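Local coordinates for putative secreted cellulose binding protein (Streptomyces coelicolor, PDB 4OY7) that cleaves glycosidic bonds of cellulose oxidatively, as a copper-dependent lytic polysaccharide monooxygenase of family AA10, seen here as the catalytic domain of a longer protein, at residues H1-M5 with E183-S187; N46-D52 with R74-F79; P101-S105 with F173-V177; D113-Y117 with Y156-L160. The contacts are given in a common frame with arbitrary orientation. Residues are numbered along the deposited sequence.

Contact 1 (H1-M5 with E183-S187); sequences HGVAM and ENFFS. With CU (copper (II) ion), chain I.
From His1 to Ala4 the chain runs within 24° of the direction of 183-187, nearest at Val3 and Ser187, whose CA atoms lie 5.2 Å apart. Copper is held by His1 N and His1 ND1, both at 2.2 Å, with His1 chi1 m; His110 adds a further ligand and a water lies 1.8 Å from the metal. That water donates to Glu183 OE1 (2.6 Å), which also forms a salt bridge with Arg178. Beneath the metal site Phe185 (chi1 m) points toward the N-terminus, its CZ 3.2 Å from His1 N and 3.5 Å from His1 ND1; the two rings meet obliquely, planes at 58°. Val3 CG1 rests 3.6 Å from Phe186 O. One hydrogen bond crosses: Ala4 N donates to Ser187 OG at 3.0 Å (163°), Ser187 being chi1 t, tying the start of strand 4-6 to strand 184-193. An N-terminal histidine chelating copper through its amino group and ring, completed by a second histidine, is the histidine brace of lytic polysaccharide monooxygenases.

Contact 2 (N46-D52 with R74-F79); sequences NWFAVLD and RSPYDF
Segment 46-52 leaves a helix at Asn46, makes a type I turn from Asn46 to Ala49 (Ala49 N to Asn46 O 2.9 Å) and an inverse gamma turn centred on Val50, then enters strand 51-52, which pairs with 184-193; the Leu51 side chain lies about 6 Å from the copper, against His1 and Glu183. The irregular 74-79, from the loop between strands 51-52 and 92-94, packs on it, closest at Leu51 and Ser75 (CA atoms 5.0 Å apart). Arg74 CD is 3.5 Å from Asp52 OD1, but NH1 is 4.2 Å from that oxygen, beyond a salt bridge, and a water joins them (2.8 Å to each). Asp52 OD1 is also hydrogen-bonded to Tyr62 OH, Arg74 NH1 to Tyr62 O, and Arg74 makes a cation-pi contact with the Tyr62 ring. Ser75 CA sits 3.0 Å from Leu51 O, and Ser75 OG accepts from Tyr77 N (2.9 Å), an ST turn. Pro76 CD packs on Leu51 CD1 at 3.7 Å. Tyr77 (chi1 m) offers its ring face to Asn46 CB, 4.3 Å from the centroid, and its edge to Ala49, CE2 to CB 3.7 Å; a second water links Tyr77 OH (3.0 Å) and Asn46 OD1 (2.9 Å), while Asn46 ND2 is hydrogen-bonded to Thr42 O. Phe79 (chi1 m) takes Val50 CG2 over its face, 3.7 Å from the centroid. With no direct hydrogen bond across, CH-pi and apolar packing hold the loop, with waters at the two ends of 46-52.

Contact 3 (P101-S105 with F173-V177); sequences PVEYS and FMQWV
Strands 101-105 and 173-177 face each other across the core of the beta-sandwich, the fibronectin type III-like fold of AA10 enzymes, one from each sheet. Their axes cross at -52° and come no closer than 10.8 Å, a separation that side chains alone fill; Tyr104 and Met174 mark the nearest CA atoms, 9.7 Å apart. Both strands are extended, and in each the alternate residues point inward: Val102 and Tyr104 from one, Met174 and Trp176 from the other. Val102 (chi1 t) brings CG1 to 4.1 Å from Met174 CE. Met174, with chi1 m and both further torsions t, sets its sulfur at the edge of the Tyr104 ring, a Met-aromatic contact with SD 5.1 Å from the centroid. Tyr104 (chi1 t) also turns its edge toward the face of Trp176 (chi1 t), an offset edge-to-face pair with centroids 5.4 Å apart and planes at 70°. Trp176 continues the aromatic packing toward the copper site, meeting the rings of His110 and Phe185, and stacks on Phe114. The tightest approaches across the interface are Tyr104 CE1 to Trp176 CE3 at 3.6 Å and Tyr104 CD2 to Met174 SD at 3.8 Å.

Contact 4 (D113-Y117 with Y156-L160); sequences DFRVY and YYWDL
One phenylalanine, Phe114, meets two aromatic rings of the opposing strand in different ways, forming an aromatic cluster with Tyr156 and Trp158. The cluster lies between the two sheets of the beta-sandwich, with 113-117 in the mixed sheet and 156-160 in the antiparallel one. The extended strands run 45° apart in direction (crossing angle -45°), their axes 10.8 Å apart at closest; the nearest CA atoms are Phe114 with Tyr156 at 10.0 Å and Val116 with Leu160 at 9.2 Å. Inward-pointing residues alternate on both strands: Phe114 and Val116 against Tyr156, Trp158 and Leu160. Phe114 (chi1 m, chi2 90°) directs its edge at the face of Tyr156 (chi1 m), centroids 5.2 Å apart and planes at 58°, with Phe114 CZ 3.8 Å from Tyr156 CD2. Its own face receives Trp158 CH2, 3.6 Å from Phe114 CG, the rings lying obliquely with planes at 35° and the centroid of Trp158's six-membered ring 4.8 Å away. Trp158 takes chi1 p and chi2 90°, which carries its indole across the gap, and its NE1 is hydrogen-bonded to Gln138 OE1 of the mixed sheet; Tyr156 OH is hydrogen-bonded to the backbone N of His110, a copper ligand. Further along, aliphatic side chains join in. Val116 (chi1 t) places CG2 4.0 Å from Trp158 CZ2, and Val116 CG1 lies 4.4 Å from Leu160 CD2.

Overall arrangement
Contacts 3 and 4 fill the sandwich core from both sheets, their centres 5 Å apart: strands 99-105 and 155-161 are neighbours in one sheet, 112-119 and 168-178 in the other. Both rely on aromatic and apolar side chains without a hydrogen bond between their facing segments. Contact 1, also buried, joins the same two sheets where the N-terminus passes strand 184-193, and adds metal ligation and a hydrogen bond; Gly2 O reaches Tyr104 OH of contact 3. Contact 2 lies nearer the surface, mixing loop packing with waters. Its strand 51-52 pairs with 184-193, and Leu51 packs on Phe185, bringing it beside the copper site; the centres of contacts 2 and 4 are about 20 Å apart.

Contact 1 (H1-M5 with E183-S187)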
loop_
_atom_site.group_PDB
_atom_site.type_symbol
_atom_site.label_atom_id
_atom_site.label_comp_id
_atom_site.label_asym_id
_atom_site.label_seq_id
_atom_site.Cartn_x
_atom_site.Cartn_y
_atom_site.Cartn_z
ATOM N N HIS A 1 10.296 -1.746 7.675
ATOM C CA HIS A 1 8.859 -1.684 8.054
ATOM C C HIS A 1 8.269 -0.395 7.560
ATOM O O HIS A 1 8.736 0.711 7.928
ATOM C CB HIS A 1 8.664 -1.845 9.560
ATOM C CG HIS A 1 8.753 -3.266 10.016
ATOM N ND1 HIS A 1 9.804 -4.086 9.671
ATOM C CD2 HIS A 1 7.931 -4.016 10.787
ATOM C CE1 HIS A 1 9.637 -5.275 10.221
ATOM N NE2 HIS A 1 8.515 -5.259 10.910
ATOM N N GLY A 2 7.243 -0.547 6.727
ATOM C CA GLY A 2 6.491 0.565 6.188
ATOM C C GLY A 2 5.637 0.143 5.007
ATOM O O GLY A 2 5.966 -0.816 4.297
ATOM N N VAL A 3 4.545 0.879 4.841
ATOM C CA VAL A 3 3.729 0.886 3.647
ATOM C C VAL A 3 3.452 2.362 3.289
ATOM O O VAL A 3 3.820 3.277 4.049
ATOM C CB VAL A 3 2.402 0.135 3.857
ATOM C CG1 VAL A 3 2.646 -1.370 4.010
ATOM C CG2 VAL A 3 1.608 0.730 5.018
ATOM N N ALA A 4 2.822 2.586 2.136
ATOM C CA ALA A 4 2.571 3.900 1.653
ATOM C C ALA A 4 1.661 4.668 2.626
ATOM O O ALA A 4 0.681 4.113 3.150
ATOM C CB ALA A 4 1.932 3.854 0.282
ATOM N N MET A 5 2.020 5.936 2.875
ATOM C CA MET A 5 1.180 6.826 3.672
ATOM C C MET A 5 0.403 7.865 2.853
ATOM O O MET A 5 -0.662 8.325 3.270
ATOM C CB MET A 5 2.035 7.543 4.729
ATOM C CG MET A 5 2.721 6.593 5.710
ATOM S SD MET A 5 3.985 7.427 6.694
ATOM C CE MET A 5 2.863 8.443 7.625
ATOM N N GLU A 183 14.050 -9.585 2.541
ATOM C CA GLU A 183 12.777 -9.043 3.010
ATOM C C GLU A 183 12.319 -7.895 2.122
ATOM O O GLU A 183 13.109 -6.991 1.803
ATOM C CB GLU A 183 12.890 -8.581 4.450
ATOM C CG GLU A 183 11.586 -8.092 5.064
ATOM C CD GLU A 183 11.816 -7.547 6.460
ATOM O OE1 GLU A 183 12.551 -6.554 6.556
ATOM O OE2 GLU A 183 11.309 -8.130 7.441
ATOM N N ASN A 184 11.057 -7.963 1.690
ATOM C CA ASN A 184 10.419 -6.907 0.923
ATOM C C ASN A 184 9.070 -6.547 1.588
ATOM O O ASN A 184 8.451 -7.393 2.241
ATOM C CB ASN A 184 10.095 -7.410 -0.502
ATOM C CG ASN A 184 11.300 -7.667 -1.407
ATOM O OD1 ASN A 184 11.061 -8.074 -2.560
ATOM N ND2 ASN A 184 12.547 -7.420 -0.965
ATOM N N PHE A 185 8.575 -5.345 1.311
ATOM C CA PHE A 185 7.273 -4.848 1.795
ATOM C C PHE A 185 6.299 -4.636 0.635
ATOM O O PHE A 185 6.701 -4.353 -0.487
ATOM C CB PHE A 185 7.495 -3.575 2.612
ATOM C CG PHE A 185 8.275 -3.838 3.862
ATOM C CD1 PHE A 185 9.650 -3.965 3.845
ATOM C CD2 PHE A 185 7.592 -4.116 5.022
ATOM C CE1 PHE A 185 10.334 -4.284 5.007
ATOM C CE2 PHE A 185 8.258 -4.437 6.180
ATOM C CZ PHE A 185 9.621 -4.536 6.161
ATOM N N PHE A 186 5.014 -4.767 0.930
ATOM C CA PHE A 186 3.987 -4.793 -0.086
ATOM C C PHE A 186 2.889 -3.815 0.292
ATOM O O PHE A 186 2.346 -3.883 1.393
ATOM C CB PHE A 186 3.423 -6.218 -0.210
ATOM C CG PHE A 186 4.417 -7.191 -0.800
ATOM C CD1 PHE A 186 5.417 -7.735 -0.019
ATOM C CD2 PHE A 186 4.385 -7.519 -2.168
ATOM C CE1 PHE A 186 6.392 -8.560 -0.564
ATOM C CE2 PHE A 186 5.363 -8.357 -2.709
ATOM C CZ PHE A 186 6.362 -8.870 -1.903
ATOM N N SER A 187 2.615 -2.887 -0.615
ATOM C CA SER A 187 1.713 -1.780 -0.312
ATOM C C SER A 187 0.666 -1.571 -1.359
ATOM O O SER A 187 1.011 -1.417 -2.511
ATOM C CB SER A 187 2.528 -0.494 -0.192
ATOM O OG SER A 187 1.713 0.638 0.077
HETATM CU CU CU I . 11.622 -3.283 8.616
HETATM O O HOH W 1 12.375 -4.904 8.592
#

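Contact 2 (N46-D52 with R74-F79)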
loop_
_atom_site.group_PDB
_atom_site.type_symbol
_atom_site.label_atom_id
_atom_site.label_comp_id
_atom_site.label_asym_id
_atom_site.label_seq_id
_atom_site.Cartn_x
_atom_site.Cartn_y
_atom_site.Cartn_z
ATOM N N ASN A 46 -0.022 -3.220 13.585
ATOM C CA ASN A 46 1.188 -3.471 12.772
ATOM C C ASN A 46 0.966 -3.171 11.305
ATOM O O ASN A 46 1.421 -3.892 10.458
ATOM C CB ASN A 46 1.609 -4.930 12.920
ATOM C CG ASN A 46 2.088 -5.249 14.320
ATOM O OD1 ASN A 46 3.233 -4.920 14.694
ATOM N ND2 ASN A 46 1.251 -5.920 15.084
ATOM N N TRP A 47 0.277 -2.073 11.033
ATOM C CA TRP A 47 -0.082 -1.683 9.670
ATOM C C TRP A 47 1.080 -1.583 8.662
ATOM O O TRP A 47 0.880 -1.755 7.450
ATOM C CB TRP A 47 -0.837 -0.349 9.740
ATOM C CG TRP A 47 -0.073 0.790 10.364
ATOM C CD1 TRP A 47 -0.083 1.171 11.672
ATOM C CD2 TRP A 47 0.818 1.706 9.694
ATOM N NE1 TRP A 47 0.730 2.260 11.859
ATOM C CE2 TRP A 47 1.285 2.610 10.657
ATOM C CE3 TRP A 47 1.279 1.830 8.371
ATOM C CZ2 TRP A 47 2.186 3.631 10.348
ATOM C CZ3 TRP A 47 2.144 2.867 8.065
ATOM C CH2 TRP A 47 2.594 3.747 9.057
ATOM N N PHE A 48 2.277 -1.377 9.193
ATOM C CA PHE A 48 3.516 -1.234 8.436
ATOM C C PHE A 48 4.218 -2.556 8.129
ATOM O O PHE A 48 5.220 -2.561 7.419
ATOM C CB PHE A 48 4.467 -0.336 9.247
ATOM C CG PHE A 48 4.482 -0.668 10.725
ATOM C CD1 PHE A 48 5.043 -1.860 11.183
ATOM C CD2 PHE A 48 3.895 0.190 11.659
ATOM C CE1 PHE A 48 5.038 -2.194 12.530
ATOM C CE2 PHE A 48 3.901 -0.138 13.006
ATOM C CZ PHE A 48 4.462 -1.327 13.434
ATOM N N ALA A 49 3.718 -3.671 8.647
ATOM C CA ALA A 49 4.486 -4.906 8.651
ATOM C C ALA A 49 4.043 -5.892 7.576
ATOM O O ALA A 49 4.150 -7.101 7.742
ATOM C CB ALA A 49 4.450 -5.536 10.052
ATOM N N VAL A 50 3.591 -5.357 6.435
ATOM C CA VAL A 50 3.129 -6.193 5.331
ATOM C C VAL A 50 4.351 -6.663 4.521
ATOM O O VAL A 50 4.727 -6.053 3.516
ATOM C CB VAL A 50 2.123 -5.461 4.426
ATOM C CG1 VAL A 50 1.480 -6.471 3.498
ATOM C CG2 VAL A 50 1.032 -4.813 5.261
ATOM N N LEU A 51 4.957 -7.755 4.957
ATOM C CA LEU A 51 6.282 -8.122 4.537
ATOM C C LEU A 51 6.382 -9.602 4.203
ATOM O O LEU A 51 5.598 -10.422 4.661
ATOM C CB LEU A 51 7.301 -7.722 5.626
ATOM C CG LEU A 51 7.249 -8.494 6.959
ATOM C CD1 LEU A 51 8.125 -9.738 6.974
ATOM C CD2 LEU A 51 7.709 -7.571 8.082
ATOM N N ASP A 52 7.336 -9.927 3.339
ATOM C CA ASP A 52 7.709 -11.314 3.060
ATOM C C ASP A 52 9.225 -11.319 3.248
ATOM O O ASP A 52 9.950 -10.659 2.492
ATOM C CB ASP A 52 7.332 -11.713 1.632
ATOM C CG ASP A 52 7.819 -13.108 1.234
ATOM O OD1 ASP A 52 7.534 -13.489 0.074
ATOM O OD2 ASP A 52 8.443 -13.818 2.047
ATOM N N ARG A 74 2.463 -14.247 3.367
ATOM C CA ARG A 74 3.702 -14.773 3.949
ATOM C C ARG A 74 4.263 -13.952 5.110
ATOM O O ARG A 74 5.345 -14.267 5.598
ATOM C CB ARG A 74 4.754 -14.953 2.855
ATOM C CG ARG A 74 4.390 -16.011 1.826
ATOM C CD ARG A 74 5.591 -16.304 0.944
ATOM N NE ARG A 74 5.323 -17.375 -0.013
ATOM C CZ ARG A 74 4.984 -17.229 -1.304
ATOM N NH1 ARG A 74 4.828 -16.035 -1.912
ATOM N NH2 ARG A 74 4.813 -18.341 -2.025
ATOM N N SER A 75 3.554 -12.919 5.561
ATOM C CA SER A 75 4.065 -12.070 6.661
ATOM C C SER A 75 3.861 -12.764 8.000
ATOM O O SER A 75 3.196 -13.805 8.078
ATOM C CB SER A 75 3.358 -10.705 6.668
ATOM O OG SER A 75 2.204 -10.741 7.472
ATOM N N PRO A 76 4.403 -12.177 9.067
ATOM C CA PRO A 76 4.146 -12.705 10.409
ATOM C C PRO A 76 2.709 -12.529 10.922
ATOM O O PRO A 76 2.411 -13.018 12.015
ATOM C CB PRO A 76 5.077 -11.866 11.300
ATOM C CG PRO A 76 6.021 -11.169 10.388
ATOM C CD PRO A 76 5.304 -11.019 9.083
ATOM N N TYR A 77 1.870 -11.801 10.183
ATOM C CA TYR A 77 0.532 -11.426 10.609
ATOM C C TYR A 77 -0.501 -11.763 9.544
ATOM O O TYR A 77 -0.169 -11.969 8.364
ATOM C CB TYR A 77 0.470 -9.916 10.911
ATOM C CG TYR A 77 1.519 -9.481 11.884
ATOM C CD1 TYR A 77 1.478 -9.932 13.209
ATOM C CD2 TYR A 77 2.569 -8.671 11.499
ATOM C CE1 TYR A 77 2.450 -9.568 14.113
ATOM C CE2 TYR A 77 3.579 -8.324 12.390
ATOM C CZ TYR A 77 3.489 -8.770 13.703
ATOM O OH TYR A 77 4.452 -8.425 14.610
ATOM N N ASP A 78 -1.762 -11.755 9.953
ATOM C CA ASP A 78 -2.864 -12.019 9.043
ATOM C C ASP A 78 -3.276 -10.702 8.410
ATOM O O ASP A 78 -3.842 -9.855 9.085
ATOM C CB ASP A 78 -4.042 -12.642 9.796
ATOM C CG ASP A 78 -5.223 -12.956 8.893
ATOM O OD1 ASP A 78 -5.280 -12.489 7.725
ATOM O OD2 ASP A 78 -6.119 -13.678 9.350
ATOM N N PHE A 79 -2.925 -10.516 7.138
ATOM C CA PHE A 79 -3.334 -9.339 6.356
ATOM C C PHE A 79 -4.230 -9.768 5.219
ATOM O O PHE A 79 -4.508 -8.987 4.308
ATOM C CB PHE A 79 -2.105 -8.621 5.755
ATOM C CG PHE A 79 -1.273 -7.882 6.761
ATOM C CD1 PHE A 79 -1.759 -6.757 7.428
ATOM C CD2 PHE A 79 0.024 -8.309 7.033
ATOM C CE1 PHE A 79 -0.975 -6.097 8.369
ATOM C CE2 PHE A 79 0.802 -7.669 7.973
ATOM C CZ PHE A 79 0.314 -6.555 8.638
HETATM O O HOH W 2 5.676 -5.902 13.454
HETATM O O HOH W 3 4.951 -13.456 -0.958
#

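Contact 3 (P101-S105 with F173-V177)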
loop_
_atom_site.group_PDB
_atom_site.type_symbol
_atom_site.label_atom_id
_atom_site.label_comp_id
_atom_site.label_asym_id
_atom_site.label_seq_id
_atom_site.Cartn_x
_atom_site.Cartn_y
_atom_site.Cartn_z
ATOM N N PRO A 101 3.130 14.578 -4.256
ATOM C CA PRO A 101 4.168 14.176 -3.302
ATOM C C PRO A 101 3.803 12.841 -2.660
ATOM O O PRO A 101 2.798 12.760 -1.954
ATOM C CB PRO A 101 4.137 15.286 -2.254
ATOM C CG PRO A 101 2.752 15.844 -2.317
ATOM C CD PRO A 101 2.264 15.648 -3.730
ATOM N N VAL A 102 4.648 11.841 -2.829
ATOM C CA VAL A 102 4.415 10.495 -2.277
ATOM C C VAL A 102 5.158 10.376 -0.944
ATOM O O VAL A 102 6.242 10.934 -0.811
ATOM C CB VAL A 102 4.893 9.397 -3.258
ATOM C CG1 VAL A 102 4.857 8.000 -2.615
ATOM C CG2 VAL A 102 4.075 9.427 -4.549
ATOM N N GLU A 103 4.527 9.716 0.040
ATOM C CA GLU A 103 5.098 9.484 1.372
ATOM C C GLU A 103 4.997 8.018 1.682
ATOM O O GLU A 103 3.950 7.431 1.420
ATOM C CB GLU A 103 4.341 10.298 2.439
ATOM C CG GLU A 103 4.524 11.782 2.190
ATOM C CD GLU A 103 4.186 12.715 3.358
ATOM O OE1 GLU A 103 3.926 12.281 4.488
ATOM O OE2 GLU A 103 4.180 13.926 3.135
ATOM N N TYR A 104 6.099 7.410 2.114
ATOM C CA TYR A 104 6.112 6.002 2.471
ATOM C C TYR A 104 6.722 5.861 3.853
ATOM O O TYR A 104 7.756 6.473 4.130
ATOM C CB TYR A 104 6.900 5.205 1.436
ATOM C CG TYR A 104 6.701 3.704 1.467
ATOM C CD1 TYR A 104 7.270 2.939 2.484
ATOM C CD2 TYR A 104 6.004 3.039 0.467
ATOM C CE1 TYR A 104 7.105 1.574 2.532
ATOM C CE2 TYR A 104 5.865 1.676 0.487
ATOM C CZ TYR A 104 6.404 0.945 1.533
ATOM O OH TYR A 104 6.258 -0.418 1.567
ATOM N N SER A 105 6.050 5.137 4.753
ATOM C CA SER A 105 6.499 5.044 6.135
ATOM C C SER A 105 7.930 4.561 6.260
ATOM O O SER A 105 8.313 3.631 5.609
ATOM C CB SER A 105 5.592 4.091 6.923
ATOM O OG SER A 105 6.109 3.824 8.215
ATOM N N PHE A 173 0.129 -0.018 -6.396
ATOM C CA PHE A 173 0.830 -1.081 -5.669
ATOM C C PHE A 173 2.306 -0.754 -5.640
ATOM O O PHE A 173 2.881 -0.345 -6.674
ATOM C CB PHE A 173 0.665 -2.430 -6.373
ATOM C CG PHE A 173 1.633 -3.463 -5.908
ATOM C CD1 PHE A 173 1.532 -4.015 -4.625
ATOM C CD2 PHE A 173 2.655 -3.890 -6.734
ATOM C CE1 PHE A 173 2.434 -4.972 -4.204
ATOM C CE2 PHE A 173 3.573 -4.837 -6.294
ATOM C CZ PHE A 173 3.481 -5.343 -5.014
ATOM N N MET A 174 2.915 -0.872 -4.459
ATOM C CA MET A 174 4.352 -0.656 -4.321
ATOM C C MET A 174 5.011 -1.843 -3.678
ATOM O O MET A 174 4.446 -2.457 -2.738
ATOM C CB MET A 174 4.671 0.591 -3.511
ATOM C CG MET A 174 3.860 1.801 -3.886
ATOM S SD MET A 174 4.482 3.275 -3.046
ATOM C CE MET A 174 3.100 4.361 -3.335
ATOM N N GLN A 175 6.166 -2.188 -4.212
ATOM C CA GLN A 175 7.020 -3.223 -3.633
ATOM C C GLN A 175 8.320 -2.553 -3.236
ATOM O O GLN A 175 9.014 -1.930 -4.052
ATOM C CB GLN A 175 7.255 -4.385 -4.593
ATOM C CG GLN A 175 7.835 -5.608 -3.913
ATOM C CD GLN A 175 7.916 -6.806 -4.843
ATOM O OE1 GLN A 175 7.198 -6.874 -5.849
ATOM N NE2 GLN A 175 8.769 -7.781 -4.497
ATOM N N TRP A 176 8.610 -2.619 -1.938
ATOM C CA TRP A 176 9.812 -2.066 -1.381
ATOM C C TRP A 176 10.826 -3.189 -1.332
ATOM O O TRP A 176 10.675 -4.133 -0.544
ATOM C CB TRP A 176 9.553 -1.536 0.032
ATOM C CG TRP A 176 10.697 -0.818 0.668
ATOM C CD1 TRP A 176 11.852 -0.367 0.066
ATOM C CD2 TRP A 176 10.782 -0.418 2.045
ATOM N NE1 TRP A 176 12.642 0.266 0.994
ATOM C CE2 TRP A 176 12.011 0.249 2.209
ATOM C CE3 TRP A 176 9.927 -0.565 3.160
ATOM C CZ2 TRP A 176 12.411 0.767 3.435
ATOM C CZ3 TRP A 176 10.327 -0.074 4.349
ATOM C CH2 TRP A 176 11.549 0.609 4.487
ATOM N N VAL A 177 11.840 -3.079 -2.173
ATOM C CA VAL A 177 12.829 -4.128 -2.366
ATOM C C VAL A 177 14.124 -3.714 -1.702
ATOM O O VAL A 177 14.854 -2.832 -2.181
ATOM C CB VAL A 177 13.011 -4.412 -3.870
ATOM C CG1 VAL A 177 14.023 -5.537 -4.089
ATOM C CG2 VAL A 177 11.643 -4.711 -4.460
#

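Contact 4 (D113-Y117 with Y156-L160)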
loop_
_atom_site.group_PDB
_atom_site.type_symbol
_atom_site.label_atom_id
_atom_site.label_comp_id
_atom_site.label_asym_id
_atom_site.label_seq_id
_atom_site.Cartn_x
_atom_site.Cartn_y
_atom_site.Cartn_z
ATOM N N ASP A 113 14.943 -0.051 -3.288
ATOM C CA ASP A 113 14.101 0.551 -4.332
ATOM C C ASP A 113 12.644 0.436 -3.965
ATOM O O ASP A 113 12.185 -0.608 -3.440
ATOM C CB ASP A 113 14.229 -0.194 -5.671
ATOM C CG ASP A 113 15.545 -0.033 -6.341
ATOM O OD1 ASP A 113 16.325 0.835 -5.959
ATOM O OD2 ASP A 113 15.776 -0.811 -7.299
ATOM N N PHE A 114 11.880 1.463 -4.311
ATOM C CA PHE A 114 10.445 1.399 -4.313
ATOM C C PHE A 114 9.954 1.246 -5.744
ATOM O O PHE A 114 10.139 2.143 -6.587
ATOM C CB PHE A 114 9.889 2.661 -3.680
ATOM C CG PHE A 114 10.228 2.797 -2.234
ATOM C CD1 PHE A 114 11.383 3.446 -1.826
ATOM C CD2 PHE A 114 9.383 2.279 -1.265
ATOM C CE1 PHE A 114 11.710 3.571 -0.478
ATOM C CE2 PHE A 114 9.705 2.383 0.080
ATOM C CZ PHE A 114 10.859 3.034 0.484
ATOM N N ARG A 115 9.338 0.102 -6.017
ATOM C CA ARG A 115 8.786 -0.191 -7.353
ATOM C C ARG A 115 7.338 0.170 -7.290
ATOM O O ARG A 115 6.583 -0.469 -6.529
ATOM C CB ARG A 115 8.949 -1.666 -7.678
ATOM C CG ARG A 115 10.392 -2.087 -7.831
ATOM C CD ARG A 115 10.559 -3.568 -7.966
ATOM N NE ARG A 115 11.956 -3.991 -7.972
ATOM C CZ ARG A 115 12.339 -5.256 -8.003
ATOM N NH1 ARG A 115 11.428 -6.244 -8.083
ATOM N NH2 ARG A 115 13.644 -5.537 -8.012
ATOM N N VAL A 116 6.950 1.140 -8.110
ATOM C CA VAL A 116 5.615 1.728 -8.058
ATOM C C VAL A 116 4.825 1.349 -9.317
ATOM O O VAL A 116 5.262 1.613 -10.439
ATOM C CB VAL A 116 5.696 3.260 -7.913
ATOM C CG1 VAL A 116 4.292 3.871 -7.885
ATOM C CG2 VAL A 116 6.528 3.679 -6.677
ATOM N N TYR A 117 3.648 0.765 -9.107
ATOM C CA TYR A 117 2.770 0.255 -10.179
ATOM C C TYR A 117 1.362 0.825 -10.134
ATOM O O TYR A 117 0.821 1.092 -9.063
ATOM C CB TYR A 117 2.644 -1.273 -10.122
ATOM C CG TYR A 117 3.920 -2.086 -10.062
ATOM C CD1 TYR A 117 4.664 -2.179 -8.894
ATOM C CD2 TYR A 117 4.323 -2.826 -11.143
ATOM C CE1 TYR A 117 5.813 -2.972 -8.835
ATOM C CE2 TYR A 117 5.460 -3.620 -11.110
ATOM C CZ TYR A 117 6.198 -3.709 -9.938
ATOM O OH TYR A 117 7.348 -4.501 -9.951
ATOM N N TYR A 156 9.789 8.232 4.027
ATOM C CA TYR A 156 10.447 8.505 2.750
ATOM C C TYR A 156 9.524 9.393 1.923
ATOM O O TYR A 156 8.319 9.402 2.121
ATOM C CB TYR A 156 10.703 7.197 2.008
ATOM C CG TYR A 156 11.653 6.243 2.706
ATOM C CD1 TYR A 156 13.035 6.323 2.510
ATOM C CD2 TYR A 156 11.173 5.243 3.545
ATOM C CE1 TYR A 156 13.888 5.433 3.138
ATOM C CE2 TYR A 156 12.026 4.351 4.174
ATOM C CZ TYR A 156 13.376 4.440 3.951
ATOM O OH TYR A 156 14.202 3.561 4.594
ATOM N N TYR A 157 10.091 10.174 1.021
ATOM C CA TYR A 157 9.339 11.097 0.220
ATOM C C TYR A 157 9.990 11.196 -1.166
ATOM O O TYR A 157 11.230 11.208 -1.312
ATOM C CB TYR A 157 9.198 12.504 0.874
ATOM C CG TYR A 157 10.453 13.312 1.037
ATOM C CD1 TYR A 157 10.900 14.144 0.026
ATOM C CD2 TYR A 157 11.182 13.285 2.214
ATOM C CE1 TYR A 157 12.034 14.917 0.177
ATOM C CE2 TYR A 157 12.319 14.064 2.372
ATOM C CZ TYR A 157 12.742 14.871 1.349
ATOM O OH TYR A 157 13.891 15.625 1.486
ATOM N N TRP A 158 9.115 11.287 -2.159
ATOM C CA TRP A 158 9.471 11.502 -3.563
ATOM C C TRP A 158 8.271 12.004 -4.350
ATOM O O TRP A 158 7.156 12.005 -3.845
ATOM C CB TRP A 158 10.022 10.238 -4.202
ATOM C CG TRP A 158 9.077 9.078 -4.379
ATOM C CD1 TRP A 158 8.278 8.835 -5.469
ATOM C CD2 TRP A 158 8.853 7.982 -3.471
ATOM N NE1 TRP A 158 7.583 7.654 -5.300
ATOM C CE2 TRP A 158 7.922 7.109 -4.090
ATOM C CE3 TRP A 158 9.385 7.637 -2.206
ATOM C CZ2 TRP A 158 7.493 5.933 -3.494
ATOM C CZ3 TRP A 158 8.960 6.457 -1.603
ATOM C CH2 TRP A 158 8.023 5.610 -2.256
ATOM N N ASP A 159 8.505 12.459 -5.576
ATOM C CA ASP A 159 7.421 12.939 -6.429
ATOM C C ASP A 159 7.019 11.849 -7.423
ATOM O O ASP A 159 7.887 11.122 -7.909
ATOM C CB ASP A 159 7.863 14.161 -7.233
ATOM C CG ASP A 159 8.170 15.368 -6.373
ATOM O OD1 ASP A 159 7.411 15.625 -5.412
ATOM O OD2 ASP A 159 9.140 16.095 -6.711
ATOM N N LEU A 160 5.720 11.771 -7.734
ATOM C CA LEU A 160 5.183 10.906 -8.790
ATOM C C LEU A 160 4.324 11.697 -9.790
ATOM O O LEU A 160 3.321 12.297 -9.390
ATOM C CB LEU A 160 4.335 9.790 -8.166
ATOM C CG LEU A 160 3.516 8.891 -9.110
ATOM C CD1 LEU A 160 4.413 8.197 -10.141
ATOM C CD2 LEU A 160 2.661 7.928 -8.274
#